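Local coordinates for 1-pyrroline-5-carboxylate dehydrogenase (Thermus thermophilus, PDB 1UZB), which probably oxidises glutamate semialdehyde, the open form of 1-pyrroline-5-carboxylate, to glutamate with NAD+, at residues Y38-G43 with K73-A78; A78-A83 with P251-I256. All coordinates share one frame; numbering follows the deposited sequence.

How the interactions relate
Helix 73-90 carries both contacts, which lie in series along the chain and have centres about 12 Å apart. Interaction 1 sets the first turns of the helix against strand 36-42 of a small mixed four-stranded sheet. Interaction 2 uses the following turns, packing them against the segment that leads into strand 255-259 of the six-stranded sheet. Ala78 belongs to both helical segments, and the two contacts touch directly where Ile42 CG2 lies 3.8 Å from Ala79 CA. One helix thus joins a sheet whose strands come early in the sequence to a sheet whose strands come much later, in what is probably the nucleotide-binding part of the aldehyde dehydrogenase fold.

Interaction 1. Residues Y38-G43 with K73-A78; sequences YPLYIG and KAEAEA
Leu40 and Ile42, alternate residues on one face of strand 36-42, pack against the first turns of helix 73-90 in a strand-on-helix contact of the aldehyde dehydrogenase fold. The closest touch is Leu40 CD1 to Glu75 CG, 3.6 Å, with Glu75 CB a little farther; the two side chains meet at about a right angle, with a single leucine methyl resting on the CB-CG part of the glutamate. Ile42 reaches the helix by two branches: CD1 lies 3.8 Å from Glu75 O, and CG2 is 4.1 Å from Ala78 O. The contact is therefore apolar on the strand side and partly backbone on the helix side. Short strand and helix axes run at 34°, 9.7 Å apart at closest approach, a gap that these side chains bridge. Farther out, Leu40 is backed by Ala69 of the parallel strand 64-69 and by Pro237, while Ile42 also rests on Leu236. Backbone bonding to Val47 of the antiparallel strand 45-47 further places Leu40. The Glu75 chain bends at chi2 (77°), which turns its carboxylate from the strand back toward the helix start, where OE2 accepts a hydrogen bond from Gly72 N.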
ATOM      1  N   TYR A  38      -7.963  -9.787  50.180  1.00 10.86           N
ATOM      2  CA  TYR A  38      -7.242  -9.028  49.160  1.00 10.42           C
ATOM      3  C   TYR A  38      -7.331  -7.530  49.443  1.00  9.97           C
ATOM      4  O   TYR A  38      -8.421  -6.969  49.518  1.00 10.67           O
ATOM      5  CB  TYR A  38      -7.821  -9.312  47.770  1.00 10.95           C
ATOM      6  CG  TYR A  38      -7.958 -10.783  47.426  1.00 11.07           C
ATOM      7  CD1 TYR A  38      -8.992 -11.551  47.962  1.00 11.45           C
ATOM      8  CD2 TYR A  38      -7.054 -11.404  46.566  1.00 12.39           C
ATOM      9  CE1 TYR A  38      -9.121 -12.905  47.648  1.00 11.34           C
ATOM     10  CE2 TYR A  38      -7.173 -12.756  46.247  1.00 12.06           C
ATOM     11  CZ  TYR A  38      -8.208 -13.499  46.790  1.00 11.53           C
ATOM     12  OH  TYR A  38      -8.324 -14.832  46.470  1.00 12.71           O
ATOM     13  N   PRO A  39      -6.181  -6.861  49.603  1.00 10.61           N
ATOM     14  CA  PRO A  39      -6.187  -5.419  49.877  1.00  9.97           C
ATOM     15  C   PRO A  39      -6.442  -4.581  48.623  1.00 10.60           C
ATOM     16  O   PRO A  39      -6.692  -5.115  47.540  1.00 10.75           O
ATOM     17  CB  PRO A  39      -4.785  -5.163  50.432  1.00 10.59           C
ATOM     18  CG  PRO A  39      -4.330  -6.519  50.924  1.00 11.75           C
ATOM     19  CD  PRO A  39      -4.845  -7.427  49.849  1.00 10.74           C
ATOM     20  N   LEU A  40      -6.399  -3.264  48.791  1.00  9.47           N
ATOM     21  CA  LEU A  40      -6.556  -2.343  47.672  1.00  9.37           C
ATOM     22  C   LEU A  40      -5.180  -2.326  47.005  1.00  8.57           C
ATOM     23  O   LEU A  40      -4.208  -2.813  47.576  1.00  7.61           O
ATOM     24  CB  LEU A  40      -6.864  -0.926  48.172  1.00 10.23           C
ATOM     25  CG  LEU A  40      -7.988  -0.703  49.191  1.00 10.86           C
ATOM     26  CD1 LEU A  40      -8.042   0.771  49.593  1.00 10.09           C
ATOM     27  CD2 LEU A  40      -9.313  -1.138  48.592  1.00  9.74           C
ATOM     28  N   TYR A  41      -5.091  -1.781  45.798  1.00  8.54           N
ATOM     29  CA  TYR A  41      -3.804  -1.673  45.124  1.00  8.03           C
ATOM     30  C   TYR A  41      -3.685  -0.215  44.705  1.00  8.89           C
ATOM     31  O   TYR A  41      -4.406   0.252  43.822  1.00  8.84           O
ATOM     32  CB  TYR A  41      -3.727  -2.584  43.896  1.00  7.76           C
ATOM     33  CG  TYR A  41      -2.340  -2.660  43.281  1.00  8.33           C
ATOM     34  CD1 TYR A  41      -1.349  -3.476  43.835  1.00  7.80           C
ATOM     35  CD2 TYR A  41      -2.018  -1.913  42.146  1.00  6.75           C
ATOM     36  CE1 TYR A  41      -0.073  -3.549  43.267  1.00  8.46           C
ATOM     37  CE2 TYR A  41      -0.750  -1.977  41.577  1.00  8.33           C
ATOM     38  CZ  TYR A  41       0.216  -2.795  42.137  1.00  8.21           C
ATOM     39  OH  TYR A  41       1.463  -2.870  41.558  1.00  8.09           O
ATOM     40  N   ILE A  42      -2.784   0.508  45.362  1.00  8.44           N
ATOM     41  CA  ILE A  42      -2.585   1.923  45.092  1.00  9.39           C
ATOM     42  C   ILE A  42      -1.105   2.248  44.986  1.00  9.41           C
ATOM     43  O   ILE A  42      -0.314   1.828  45.826  1.00  9.13           O
ATOM     44  CB  ILE A  42      -3.179   2.788  46.227  1.00  9.27           C
ATOM     45  CG1 ILE A  42      -4.665   2.475  46.405  1.00  9.99           C
ATOM     46  CG2 ILE A  42      -2.972   4.264  45.915  1.00 11.45           C
ATOM     47  CD1 ILE A  42      -5.292   3.126  47.627  1.00 11.01           C
ATOM     48  N   GLY A  43      -0.734   2.998  43.958  1.00  8.73           N
ATOM     49  CA  GLY A  43       0.654   3.380  43.791  1.00  9.16           C
ATOM     50  C   GLY A  43       1.663   2.247  43.805  1.00  9.47           C
ATOM     51  O   GLY A  43       2.729   2.368  44.412  1.00 10.50           O
ATOM     52  N   LYS A  73     -13.326   7.789  50.454  1.00 13.01           N
ATOM     53  CA  LYS A  73     -12.877   8.981  49.745  1.00 13.13           C
ATOM     54  C   LYS A  73     -11.372   9.208  49.886  1.00 13.09           C
ATOM     55  O   LYS A  73     -10.706   9.594  48.927  1.00 12.11           O
ATOM     56  CB  LYS A  73     -13.637  10.213  50.245  1.00 14.77           C
ATOM     57  CG  LYS A  73     -15.123  10.183  49.930  1.00 16.55           C
ATOM     58  CD  LYS A  73     -15.816  11.440  50.426  1.00 19.47           C
ATOM     59  CE  LYS A  73     -17.287  11.447  50.051  1.00 22.22           C
ATOM     60  NZ  LYS A  73     -17.969  12.677  50.539  1.00 24.61           N
ATOM     61  N   ALA A  74     -10.837   8.968  51.079  1.00 11.90           N
ATOM     62  CA  ALA A  74      -9.410   9.155  51.321  1.00 11.88           C
ATOM     63  C   ALA A  74      -8.570   8.280  50.392  1.00 11.00           C
ATOM     64  O   ALA A  74      -7.616   8.754  49.773  1.00 12.28           O
ATOM     65  CB  ALA A  74      -9.079   8.839  52.776  1.00 13.59           C
ATOM     66  N   GLU A  75      -8.921   7.002  50.303  1.00 11.63           N
ATOM     67  CA  GLU A  75      -8.184   6.085  49.441  1.00 10.36           C
ATOM     68  C   GLU A  75      -8.339   6.468  47.971  1.00 10.13           C
ATOM     69  O   GLU A  75      -7.410   6.301  47.180  1.00  9.26           O
ATOM     70  CB  GLU A  75      -8.648   4.643  49.672  1.00 10.90           C
ATOM     71  CG  GLU A  75      -8.268   4.079  51.042  1.00 13.76           C
ATOM     72  CD  GLU A  75      -9.159   4.584  52.168  1.00 14.47           C
ATOM     73  OE1 GLU A  75      -8.772   4.421  53.346  1.00 17.88           O
ATOM     74  OE2 GLU A  75     -10.245   5.129  51.882  1.00 15.95           O
ATOM     75  N   ALA A  76      -9.507   6.990  47.610  1.00  8.88           N
ATOM     76  CA  ALA A  76      -9.761   7.409  46.235  1.00  9.98           C
ATOM     77  C   ALA A  76      -8.871   8.600  45.897  1.00 10.17           C
ATOM     78  O   ALA A  76      -8.305   8.673  44.808  1.00 10.76           O
ATOM     79  CB  ALA A  76     -11.231   7.779  46.057  1.00 10.47           C
ATOM     80  N   GLU A  77      -8.744   9.531  46.837  1.00 10.72           N
ATOM     81  CA  GLU A  77      -7.910  10.708  46.620  1.00 10.22           C
ATOM     82  C   GLU A  77      -6.449  10.287  46.483  1.00 10.21           C
ATOM     83  O   GLU A  77      -5.716  10.815  45.649  1.00 11.43           O
ATOM     84  CB  GLU A  77      -8.066  11.691  47.783  1.00 11.73           C
ATOM     85  CG  GLU A  77      -7.403  13.050  47.571  1.00 13.63           C
ATOM     86  CD  GLU A  77      -7.935  13.784  46.353  1.00 15.07           C
ATOM     87  OE1 GLU A  77      -9.157  13.725  46.103  1.00 15.98           O
ATOM     88  OE2 GLU A  77      -7.132  14.435  45.650  1.00 18.19           O
ATOM     89  N   ALA A  78      -6.030   9.331  47.307  1.00  9.71           N
ATOM     90  CA  ALA A  78      -4.658   8.837  47.262  1.00  9.59           C
ATOM     91  C   ALA A  78      -4.381   8.173  45.918  1.00  9.57           C
ATOM     92  O   ALA A  78      -3.310   8.341  45.339  1.00  9.84           O
ATOM     93  CB  ALA A  78      -4.417   7.843  48.392  1.00 10.90           C
TER

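Interaction 2. Residues A78-A83 with P251-I256; sequences AALEAA and PRIRFI
Leu80 projects from helix 73-90 into the angle between Arg252 and Ile253, joining that helix to the segment that enters strand 255-259 of the six-stranded sheet, in an alpha/beta arrangement consistent with the Rossmann-like nucleotide-binding domain of aldehyde dehydrogenases. The contact is small, 124 Å² in all, and rests on this one leucine.

Apolar packing comes first. Methyl meets methyl where Leu80 CD1 lies 3.7 Å from Ile253 CD1, the two side chains crossing obliquely. The second methyl of the leucine, CD2, is 4.0 Å from Arg252 CB, and here the side chains stand at about a right angle. With chi1 at -172° the fork of Leu80 extends opposite the backbone N, and its two methyls engage successive residues. Ile253 starts off to one side, but its CD1 comes back toward the leucine. Around this pair, Leu80 also touches Ile205 of strand 203-207 and His250, while Ile253 packs on Val178 of strand 165-180 and on Leu247 of helix 242-248; both leucine and isoleucine are buried.

Contacts with polar groups form the second kind. The Arg252 chain, bent at chi2 and chi3, turns its guanidinium from Leu80 to Trp84, where it makes a cation-pi interaction. Trp84, one turn farther along the helix than Leu80, thus holds both the side chain and the backbone of the arginine, for its indole N-H also binds the Arg252 carbonyl. Leu80 CD1 approaches that same oxygen, Arg252 O, at 3.9 Å, a van der Waals contact beside the hydrogen bond that the oxygen accepts from Trp84 NE1.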
ATOM      1  N   ALA A  78      -6.030   9.331  47.307  1.00  9.71           N
ATOM      2  CA  ALA A  78      -4.658   8.837  47.262  1.00  9.59           C
ATOM      3  C   ALA A  78      -4.381   8.173  45.918  1.00  9.57           C
ATOM      4  O   ALA A  78      -3.310   8.341  45.339  1.00  9.84           O
ATOM      5  CB  ALA A  78      -4.417   7.843  48.392  1.00 10.90           C
ATOM      6  N   ALA A  79      -5.353   7.411  45.431  1.00  9.46           N
ATOM      7  CA  ALA A  79      -5.207   6.731  44.152  1.00  8.34           C
ATOM      8  C   ALA A  79      -5.137   7.751  43.021  1.00  7.93           C
ATOM      9  O   ALA A  79      -4.359   7.590  42.082  1.00  8.26           O
ATOM     10  CB  ALA A  79      -6.373   5.778  43.933  1.00  9.29           C
ATOM     11  N   LEU A  80      -5.941   8.805  43.114  1.00  8.32           N
ATOM     12  CA  LEU A  80      -5.941   9.828  42.076  1.00  8.90           C
ATOM     13  C   LEU A  80      -4.601  10.555  42.056  1.00 10.34           C
ATOM     14  O   LEU A  80      -4.071  10.861  40.990  1.00 10.05           O
ATOM     15  CB  LEU A  80      -7.091  10.816  42.302  1.00 10.13           C
ATOM     16  CG  LEU A  80      -7.369  11.846  41.200  1.00 10.49           C
ATOM     17  CD1 LEU A  80      -7.534  11.151  39.856  1.00 11.39           C
ATOM     18  CD2 LEU A  80      -8.625  12.631  41.557  1.00 11.67           C
ATOM     19  N   GLU A  81      -4.047  10.828  43.233  1.00  9.94           N
ATOM     20  CA  GLU A  81      -2.755  11.497  43.306  1.00 10.74           C
ATOM     21  C   GLU A  81      -1.683  10.611  42.677  1.00  9.20           C
ATOM     22  O   GLU A  81      -0.837  11.085  41.915  1.00 11.00           O
ATOM     23  CB  GLU A  81      -2.385  11.801  44.761  1.00 14.24           C
ATOM     24  CG  GLU A  81      -3.166  12.947  45.381  1.00 20.24           C
ATOM     25  CD  GLU A  81      -2.832  14.283  44.745  1.00 22.71           C
ATOM     26  OE1 GLU A  81      -1.641  14.660  44.748  1.00 25.38           O
ATOM     27  OE2 GLU A  81      -3.757  14.958  44.244  1.00 26.48           O
ATOM     28  N   ALA A  82      -1.722   9.320  42.997  1.00  8.31           N
ATOM     29  CA  ALA A  82      -0.750   8.380  42.453  1.00  8.96           C
ATOM     30  C   ALA A  82      -0.891   8.258  40.939  1.00  7.56           C
ATOM     31  O   ALA A  82       0.106   8.180  40.220  1.00  8.01           O
ATOM     32  CB  ALA A  82      -0.921   7.011  43.103  1.00  8.86           C
ATOM     33  N   ALA A  83      -2.131   8.249  40.460  1.00  6.97           N
ATOM     34  CA  ALA A  83      -2.403   8.126  39.034  1.00  6.43           C
ATOM     35  C   ALA A  83      -1.883   9.321  38.241  1.00  5.44           C
ATOM     36  O   ALA A  83      -1.350   9.156  37.141  1.00  5.92           O
ATOM     37  CB  ALA A  83      -3.898   7.950  38.806  1.00  6.18           C
ATOM     38  N   PRO A 251     -13.079  17.194  40.268  1.00  8.04           N
ATOM     39  CA  PRO A 251     -12.576  18.125  39.254  1.00  8.17           C
ATOM     40  C   PRO A 251     -11.298  17.636  38.576  1.00  7.80           C
ATOM     41  O   PRO A 251     -10.966  18.084  37.479  1.00  9.59           O
ATOM     42  CB  PRO A 251     -12.353  19.413  40.047  1.00  8.25           C
ATOM     43  CG  PRO A 251     -12.024  18.910  41.424  1.00  8.05           C
ATOM     44  CD  PRO A 251     -13.029  17.799  41.612  1.00  8.52           C
ATOM     45  N   ARG A 252     -10.595  16.706  39.217  1.00  7.82           N
ATOM     46  CA  ARG A 252      -9.346  16.190  38.665  1.00  8.39           C
ATOM     47  C   ARG A 252      -9.429  14.835  37.961  1.00  7.15           C
ATOM     48  O   ARG A 252      -8.403  14.218  37.668  1.00  8.66           O
ATOM     49  CB  ARG A 252      -8.273  16.144  39.756  1.00 10.47           C
ATOM     50  CG  ARG A 252      -7.923  17.511  40.328  1.00 15.53           C
ATOM     51  CD  ARG A 252      -7.376  18.439  39.254  1.00 20.42           C
ATOM     52  NE  ARG A 252      -6.147  17.922  38.658  1.00 25.94           N
ATOM     53  CZ  ARG A 252      -5.455  18.545  37.709  1.00 27.27           C
ATOM     54  NH1 ARG A 252      -5.868  19.715  37.243  1.00 28.98           N
ATOM     55  NH2 ARG A 252      -4.348  17.996  37.224  1.00 28.54           N
ATOM     56  N   ILE A 253     -10.642  14.358  37.709  1.00  6.71           N
ATOM     57  CA  ILE A 253     -10.815  13.108  36.973  1.00  5.93           C
ATOM     58  C   ILE A 253     -11.001  13.538  35.517  1.00  6.01           C
ATOM     59  O   ILE A 253     -11.881  14.344  35.201  1.00  6.35           O
ATOM     60  CB  ILE A 253     -12.033  12.306  37.497  1.00  5.84           C
ATOM     61  CG1 ILE A 253     -11.579  11.394  38.640  1.00  6.65           C
ATOM     62  CG2 ILE A 253     -12.667  11.485  36.379  1.00  6.72           C
ATOM     63  CD1 ILE A 253     -10.670  10.246  38.201  1.00  8.46           C
ATOM     64  N   ARG A 254     -10.155  13.015  34.634  1.00  5.23           N
ATOM     65  CA  ARG A 254     -10.190  13.395  33.221  1.00  5.27           C
ATOM     66  C   ARG A 254     -11.229  12.682  32.367  1.00  4.51           C
ATOM     67  O   ARG A 254     -11.800  13.273  31.449  1.00  5.71           O
ATOM     68  CB  ARG A 254      -8.802  13.197  32.599  1.00  6.65           C
ATOM     69  CG  ARG A 254      -8.669  13.732  31.176  1.00  5.52           C
ATOM     70  CD  ARG A 254      -8.762  15.246  31.160  1.00  5.44           C
ATOM     71  NE  ARG A 254      -8.826  15.838  29.825  1.00  7.14           N
ATOM     72  CZ  ARG A 254      -9.926  15.897  29.082  1.00  6.31           C
ATOM     73  NH1 ARG A 254      -9.887  16.474  27.888  1.00  8.50           N
ATOM     74  NH2 ARG A 254     -11.067  15.380  29.524  1.00  7.39           N
ATOM     75  N   PHE A 255     -11.458  11.407  32.649  1.00  4.90           N
ATOM     76  CA  PHE A 255     -12.432  10.639  31.893  1.00  4.90           C
ATOM     77  C   PHE A 255     -13.045   9.560  32.752  1.00  5.31           C
ATOM     78  O   PHE A 255     -12.494   9.185  33.788  1.00  5.87           O
ATOM     79  CB  PHE A 255     -11.790  10.000  30.650  1.00  5.51           C
ATOM     80  CG  PHE A 255     -10.671   9.033  30.956  1.00  5.86           C
ATOM     81  CD1 PHE A 255      -9.355   9.472  31.014  1.00  5.57           C
ATOM     82  CD2 PHE A 255     -10.936   7.682  31.189  1.00  5.69           C
ATOM     83  CE1 PHE A 255      -8.315   8.586  31.297  1.00  6.70           C
ATOM     84  CE2 PHE A 255      -9.901   6.788  31.472  1.00  6.36           C
ATOM     85  CZ  PHE A 255      -8.588   7.242  31.525  1.00  6.88           C
ATOM     86  N   ILE A 256     -14.185   9.055  32.302  1.00  5.43           N
ATOM     87  CA  ILE A 256     -14.903   8.010  33.011  1.00  6.72           C
ATOM     88  C   ILE A 256     -15.276   6.938  32.002  1.00  6.58           C
ATOM     89  O   ILE A 256     -15.854   7.239  30.961  1.00  7.20           O
ATOM     90  CB  ILE A 256     -16.200   8.562  33.637  1.00  6.67           C
ATOM     91  CG1 ILE A 256     -15.869   9.708  34.594  1.00  8.76           C
ATOM     92  CG2 ILE A 256     -16.943   7.461  34.375  1.00  9.89           C
ATOM     93  CD1 ILE A 256     -16.995  10.717  34.736  1.00 11.04           C
TER